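Local coordinates for protein chorismatase (PDB 4BPS) that hydrolyses chorismate to a dihydroxycyclohexadiene carboxylic acid and pyruvate, a step in making the immunosuppressants FK506 and FK520, at residues W76-I90 with A93-T105. Sequence-based numbering, arbitrary orientation. Where two conformers were deposited one is given.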
loop_
_atom_site.group_PDB
_atom_site.type_symbol
_atom_site.label_atom_id
_atom_site.label_comp_id
_atom_site.label_asym_id
_atom_site.label_seq_id
_atom_site.Cartn_x
_atom_site.Cartn_y
_atom_site.Cartn_z
ATOM N N TRP A 76 -2.022 -7.761 -9.437
ATOM C CA TRP A 76 -0.595 -8.004 -9.252
ATOM C C TRP A 76 -0.182 -9.228 -10.057
ATOM O O TRP A 76 -0.909 -10.233 -10.132
ATOM C CB TRP A 76 -0.263 -8.120 -7.761
ATOM C CG TRP A 76 -0.279 -6.757 -7.179
ATOM C CD1 TRP A 76 -1.329 -6.133 -6.574
ATOM C CD2 TRP A 76 0.769 -5.796 -7.287
ATOM N NE1 TRP A 76 -0.979 -4.823 -6.269
ATOM C CE2 TRP A 76 0.307 -4.601 -6.708
ATOM C CE3 TRP A 76 2.061 -5.834 -7.819
ATOM C CZ2 TRP A 76 1.103 -3.454 -6.633
ATOM C CZ3 TRP A 76 2.849 -4.698 -7.737
ATOM C CH2 TRP A 76 2.370 -3.528 -7.151
ATOM N N HIS A 77 0.994 -9.113 -10.651
ATOM C CA HIS A 77 1.574 -10.100 -11.554
ATOM C C HIS A 77 3.012 -10.393 -11.146
ATOM O O HIS A 77 3.677 -9.548 -10.527
ATOM C CB HIS A 77 1.661 -9.513 -12.965
ATOM C CG HIS A 77 0.345 -9.263 -13.624
ATOM N ND1 HIS A 77 -0.127 -10.069 -14.633
ATOM C CD2 HIS A 77 -0.577 -8.277 -13.463
ATOM C CE1 HIS A 77 -1.292 -9.595 -15.062
ATOM N NE2 HIS A 77 -1.590 -8.522 -14.354
ATOM N N ALA A 78 3.520 -11.546 -11.564
ATOM C CA ALA A 78 4.972 -11.744 -11.561
ATOM C C ALA A 78 5.322 -12.715 -12.675
ATOM O O ALA A 78 5.746 -12.293 -13.740
ATOM C CB ALA A 78 5.459 -12.234 -10.184
ATOM N N GLN A 79 5.153 -13.998 -12.413
ATOM C CA GLN A 79 5.186 -15.017 -13.451
ATOM C C GLN A 79 4.234 -16.104 -12.985
ATOM O O GLN A 79 3.593 -15.953 -11.942
ATOM C CB GLN A 79 6.600 -15.526 -13.709
ATOM C CG GLN A 79 7.256 -16.252 -12.578
ATOM C CD GLN A 79 8.783 -16.334 -12.771
ATOM O OE1 GLN A 79 9.530 -15.598 -12.111
ATOM N NE2 GLN A 79 9.244 -17.246 -13.621
ATOM N N ARG A 80 4.105 -17.181 -13.757
ATOM C CA ARG A 80 3.155 -18.223 -13.419
ATOM C C ARG A 80 3.292 -18.666 -11.962
ATOM O O ARG A 80 4.340 -19.149 -11.572
ATOM C CB ARG A 80 3.423 -19.407 -14.360
ATOM C CG ARG A 80 2.577 -20.636 -14.078
ATOM C CD ARG A 80 2.840 -21.784 -15.078
ATOM N NE ARG A 80 4.269 -22.091 -15.292
ATOM C CZ ARG A 80 5.012 -22.853 -14.481
ATOM N NH1 ARG A 80 4.479 -23.406 -13.404
ATOM N NH2 ARG A 80 6.293 -23.094 -14.761
ATOM N N PRO A 81 2.233 -18.528 -11.155
ATOM C CA PRO A 81 2.380 -18.983 -9.774
ATOM C C PRO A 81 2.548 -20.495 -9.719
ATOM O O PRO A 81 1.919 -21.249 -10.481
ATOM C CB PRO A 81 1.060 -18.569 -9.126
ATOM C CG PRO A 81 0.635 -17.345 -9.933
ATOM C CD PRO A 81 1.018 -17.713 -11.336
ATOM N N VAL A 82 3.369 -20.929 -8.772
ATOM C CA VAL A 82 3.654 -22.337 -8.625
ATOM C C VAL A 82 2.790 -23.019 -7.566
ATOM O O VAL A 82 2.657 -24.254 -7.586
ATOM C CB VAL A 82 5.160 -22.580 -8.303
ATOM C CG1 VAL A 82 6.020 -21.983 -9.437
ATOM C CG2 VAL A 82 5.572 -22.051 -6.942
ATOM N N GLU A 83 2.215 -22.246 -6.647
ATOM C CA GLU A 83 1.363 -22.798 -5.594
ATOM C C GLU A 83 0.521 -21.671 -5.035
ATOM O O GLU A 83 1.002 -20.524 -4.969
ATOM C CB GLU A 83 2.206 -23.398 -4.464
ATOM C CG GLU A 83 1.390 -24.175 -3.448
ATOM C CD GLU A 83 2.199 -24.682 -2.260
ATOM O OE1 GLU A 83 3.246 -24.093 -1.916
ATOM O OE2 GLU A 83 1.774 -25.714 -1.669
ATOM N N SER A 84 -0.701 -21.995 -4.611
ATOM C CA SER A 84 -1.565 -21.061 -3.900
ATOM C C SER A 84 -2.199 -21.784 -2.728
ATOM O O SER A 84 -2.242 -23.025 -2.708
ATOM C CB SER A 84 -2.651 -20.567 -4.843
ATOM O OG SER A 84 -2.053 -19.985 -5.964
ATOM N N GLY A 85 -2.720 -21.030 -1.769
ATOM C CA GLY A 85 -3.397 -21.634 -0.637
ATOM C C GLY A 85 -4.053 -20.600 0.237
ATOM O O GLY A 85 -4.048 -19.416 -0.090
HETATM N N MSE A 86 -4.654 -21.080 1.316
HETATM C CA MSE A 86 -5.242 -20.220 2.325
HETATM C C MSE A 86 -4.811 -20.730 3.697
HETATM O O MSE A 86 -4.961 -21.924 3.990
HETATM C CB MSE A 86 -6.758 -20.234 2.216
HETATM C CG MSE A 86 -7.357 -19.340 1.130
HETATM SE SE MSE A 86 -9.133 -18.558 1.551
HETATM C CE MSE A 86 -9.252 -19.084 3.419
ATOM N N ASP A 87 -4.288 -19.838 4.533
ATOM C CA ASP A 87 -3.851 -20.193 5.874
ATOM C C ASP A 87 -4.190 -19.043 6.791
ATOM O O ASP A 87 -3.819 -17.912 6.509
ATOM C CB ASP A 87 -2.342 -20.410 5.900
ATOM C CG ASP A 87 -1.934 -21.691 5.215
ATOM O OD1 ASP A 87 -2.002 -22.745 5.890
ATOM O OD2 ASP A 87 -1.564 -21.653 4.022
ATOM N N ASN A 88 -4.885 -19.334 7.889
ATOM C CA ASN A 88 -5.191 -18.318 8.893
ATOM C C ASN A 88 -5.886 -17.095 8.304
ATOM O O ASN A 88 -5.622 -15.968 8.736
ATOM C CB ASN A 88 -3.900 -17.893 9.617
ATOM C CG ASN A 88 -3.323 -19.004 10.459
ATOM O OD1 ASN A 88 -4.040 -19.633 11.245
ATOM N ND2 ASN A 88 -2.031 -19.257 10.305
ATOM N N GLY A 89 -6.773 -17.317 7.328
ATOM C CA GLY A 89 -7.506 -16.238 6.684
ATOM C C GLY A 89 -6.770 -15.569 5.547
ATOM O O GLY A 89 -7.336 -14.724 4.884
ATOM N N ILE A 90 -5.496 -15.909 5.353
ATOM C CA ILE A 90 -4.689 -15.288 4.308
ATOM C C ILE A 90 -4.785 -16.137 3.052
ATOM O O ILE A 90 -4.369 -17.312 3.069
ATOM C CB ILE A 90 -3.205 -15.184 4.729
ATOM C CG1 ILE A 90 -3.028 -14.484 6.087
ATOM C CG2 ILE A 90 -2.407 -14.468 3.630
ATOM C CD1 ILE A 90 -1.628 -14.680 6.698
ATOM N N ALA A 93 -0.667 -16.580 -3.131
ATOM C CA ALA A 93 -0.105 -17.240 -4.307
ATOM C C ALA A 93 1.376 -16.921 -4.329
ATOM O O ALA A 93 1.772 -15.791 -4.006
ATOM C CB ALA A 93 -0.759 -16.728 -5.592
ATOM N N ARG A 94 2.194 -17.894 -4.732
ATOM C CA ARG A 94 3.637 -17.673 -4.777
ATOM C C ARG A 94 4.190 -18.133 -6.116
ATOM O O ARG A 94 3.706 -19.115 -6.713
ATOM C CB ARG A 94 4.344 -18.433 -3.634
ATOM C CG ARG A 94 4.363 -19.952 -3.788
ATOM C CD ARG A 94 4.903 -20.658 -2.505
ATOM N NE ARG A 94 5.036 -22.100 -2.749
ATOM C CZ ARG A 94 6.071 -22.671 -3.374
ATOM N NH1 ARG A 94 7.107 -21.940 -3.762
ATOM N NH2 ARG A 94 6.074 -23.976 -3.633
ATOM N N THR A 95 5.217 -17.422 -6.568
ATOM C CA THR A 95 6.166 -17.960 -7.532
ATOM C C THR A 95 7.342 -18.489 -6.720
ATOM O O THR A 95 7.343 -18.388 -5.500
ATOM C CB THR A 95 6.636 -16.891 -8.506
ATOM O OG1 THR A 95 7.406 -15.920 -7.786
ATOM C CG2 THR A 95 5.449 -16.234 -9.214
ATOM N N ASP A 96 8.370 -19.066 -7.338
ATOM C CA ASP A 96 9.502 -19.476 -6.529
ATOM C C ASP A 96 10.180 -18.296 -5.834
ATOM O O ASP A 96 10.712 -18.469 -4.726
ATOM C CB ASP A 96 10.490 -20.302 -7.337
ATOM C CG ASP A 96 9.970 -21.718 -7.601
ATOM O OD1 ASP A 96 9.172 -22.253 -6.794
ATOM O OD2 ASP A 96 10.376 -22.332 -8.608
ATOM N N ALA A 97 10.090 -17.092 -6.408
ATOM C CA ALA A 97 10.796 -15.931 -5.864
ATOM C C ALA A 97 9.949 -14.937 -5.066
ATOM O O ALA A 97 10.524 -14.188 -4.258
ATOM C CB ALA A 97 11.511 -15.188 -6.993
ATOM N N TYR A 98 8.627 -14.887 -5.293
ATOM C CA TYR A 98 7.784 -13.858 -4.672
ATOM C C TYR A 98 6.453 -14.436 -4.201
ATOM O O TYR A 98 5.986 -15.464 -4.690
ATOM C CB TYR A 98 7.530 -12.681 -5.634
ATOM C CG TYR A 98 8.813 -12.033 -6.085
ATOM C CD1 TYR A 98 9.511 -11.157 -5.241
ATOM C CD2 TYR A 98 9.367 -12.308 -7.336
ATOM C CE1 TYR A 98 10.725 -10.589 -5.657
ATOM C CE2 TYR A 98 10.569 -11.740 -7.736
ATOM C CZ TYR A 98 11.229 -10.873 -6.903
ATOM O OH TYR A 98 12.429 -10.287 -7.270
ATOM N N LEU A 99 5.837 -13.734 -3.253
ATOM C CA LEU A 99 4.579 -14.146 -2.614
ATOM C C LEU A 99 3.636 -12.935 -2.570
ATOM O O LEU A 99 4.066 -11.817 -2.260
ATOM C CB LEU A 99 4.889 -14.597 -1.191
ATOM C CG LEU A 99 3.758 -14.925 -0.221
ATOM C CD1 LEU A 99 3.055 -16.158 -0.683
ATOM C CD2 LEU A 99 4.290 -15.116 1.235
ATOM N N PHE A 100 2.359 -13.170 -2.868
ATOM C CA PHE A 100 1.286 -12.181 -2.724
ATOM C C PHE A 100 0.258 -12.747 -1.758
ATOM O O PHE A 100 -0.147 -13.887 -1.921
ATOM C CB PHE A 100 0.630 -11.925 -4.085
ATOM C CG PHE A 100 -0.533 -10.972 -4.044
ATOM C CD1 PHE A 100 -0.327 -9.610 -4.037
ATOM C CD2 PHE A 100 -1.836 -11.431 -4.040
ATOM C CE1 PHE A 100 -1.409 -8.720 -4.019
ATOM C CE2 PHE A 100 -2.908 -10.538 -4.018
ATOM C CZ PHE A 100 -2.683 -9.194 -3.999
ATOM N N GLY A 101 -0.190 -11.943 -0.795
ATOM C CA GLY A 101 -1.219 -12.383 0.136
ATOM C C GLY A 101 -2.222 -11.296 0.450
ATOM O O GLY A 101 -1.933 -10.090 0.357
ATOM N N VAL A 102 -3.412 -11.734 0.859
ATOM C CA VAL A 102 -4.500 -10.856 1.220
ATOM C C VAL A 102 -5.241 -11.458 2.407
ATOM O O VAL A 102 -5.486 -12.661 2.422
ATOM C CB VAL A 102 -5.512 -10.838 0.009
ATOM C CG1 VAL A 102 -6.706 -9.953 0.301
ATOM C CG2 VAL A 102 -4.840 -10.469 -1.321
ATOM N N VAL A 103 -5.605 -10.627 3.382
ATOM C CA VAL A 103 -6.279 -11.105 4.582
ATOM C C VAL A 103 -7.086 -9.946 5.151
ATOM O O VAL A 103 -6.725 -8.782 4.973
ATOM C CB VAL A 103 -5.249 -11.625 5.615
ATOM C CG1 VAL A 103 -4.197 -10.570 5.988
ATOM C CG2 VAL A 103 -5.924 -12.186 6.857
ATOM N N ARG A 104 -8.200 -10.223 5.819
ATOM C CA ARG A 104 -8.976 -9.153 6.425
ATOM C C ARG A 104 -9.610 -9.574 7.732
ATOM O O ARG A 104 -9.733 -10.771 8.024
ATOM C CB ARG A 104 -10.004 -8.614 5.414
ATOM C CG ARG A 104 -11.126 -9.580 5.063
ATOM C CD ARG A 104 -11.908 -9.157 3.828
ATOM N NE ARG A 104 -12.526 -7.854 4.052
ATOM C CZ ARG A 104 -12.634 -6.888 3.143
ATOM N NH1 ARG A 104 -12.277 -7.085 1.872
ATOM N NH2 ARG A 104 -13.155 -5.724 3.502
ATOM N N THR A 105 -10.019 -8.569 8.511
ATOM C CA THR A 105 -10.725 -8.779 9.756
ATOM C C THR A 105 -11.973 -7.910 9.744
ATOM O O THR A 105 -11.977 -6.828 9.181
ATOM C CB THR A 105 -9.815 -8.504 10.951
ATOM O OG1 THR A 105 -10.489 -8.890 12.152
ATOM C CG2 THR A 105 -9.426 -7.019 11.054
HETATM O O HOH W 1 8.551 -14.433 -9.800
HETATM O O HOH W 2 10.058 -17.127 -9.486
HETATM O O HOH W 3 -9.362 -12.991 5.611
#
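R94 and E83 meet in a salt bridge on one face of the hairpin: R94 NE donates almost straight to E83 OE1 (2.8 Å), which lies in the guanidinium plane and accepts through its anti lone pair. Carboxylate and guanidinium planes stand 78° apart. V82 CG2 lies over one face of that guanidinium, 3.5 Å from R94 NH1, while NH1 itself bonds to the hydroxyl of Y131.

The backbones pair alongside. R94 N donates to E83 O (2.9 Å), and R94 O takes V82 N at 2.8 Å plus a weak bond from E83 N, a classic beta bulge.

Where the 78-82 link leads into strand 83-87, T95 CG2 packs against Q79 CG (3.8 Å). T95 OG1, set between backbone N and carbonyl carbon (chi1 67°), accepts from A97 N (an ST turn) and from Y98 N (an ST motif); a water links it to Q79 OE1, which also accepts from T18 N.

Among apolar contacts, I90 CG1 lies 3.7 Å from V103 CB, and W76 CD1 is 3.6 Å from F100 CE1, the ring planes near parallel but with scant overlap.

Strands 83-87, 90-94 and 98-105 form an antiparallel beta meander, its first hairpin closed by a type I' turn; W76 packs onto it from strand 72-77 of the neighbouring sheet.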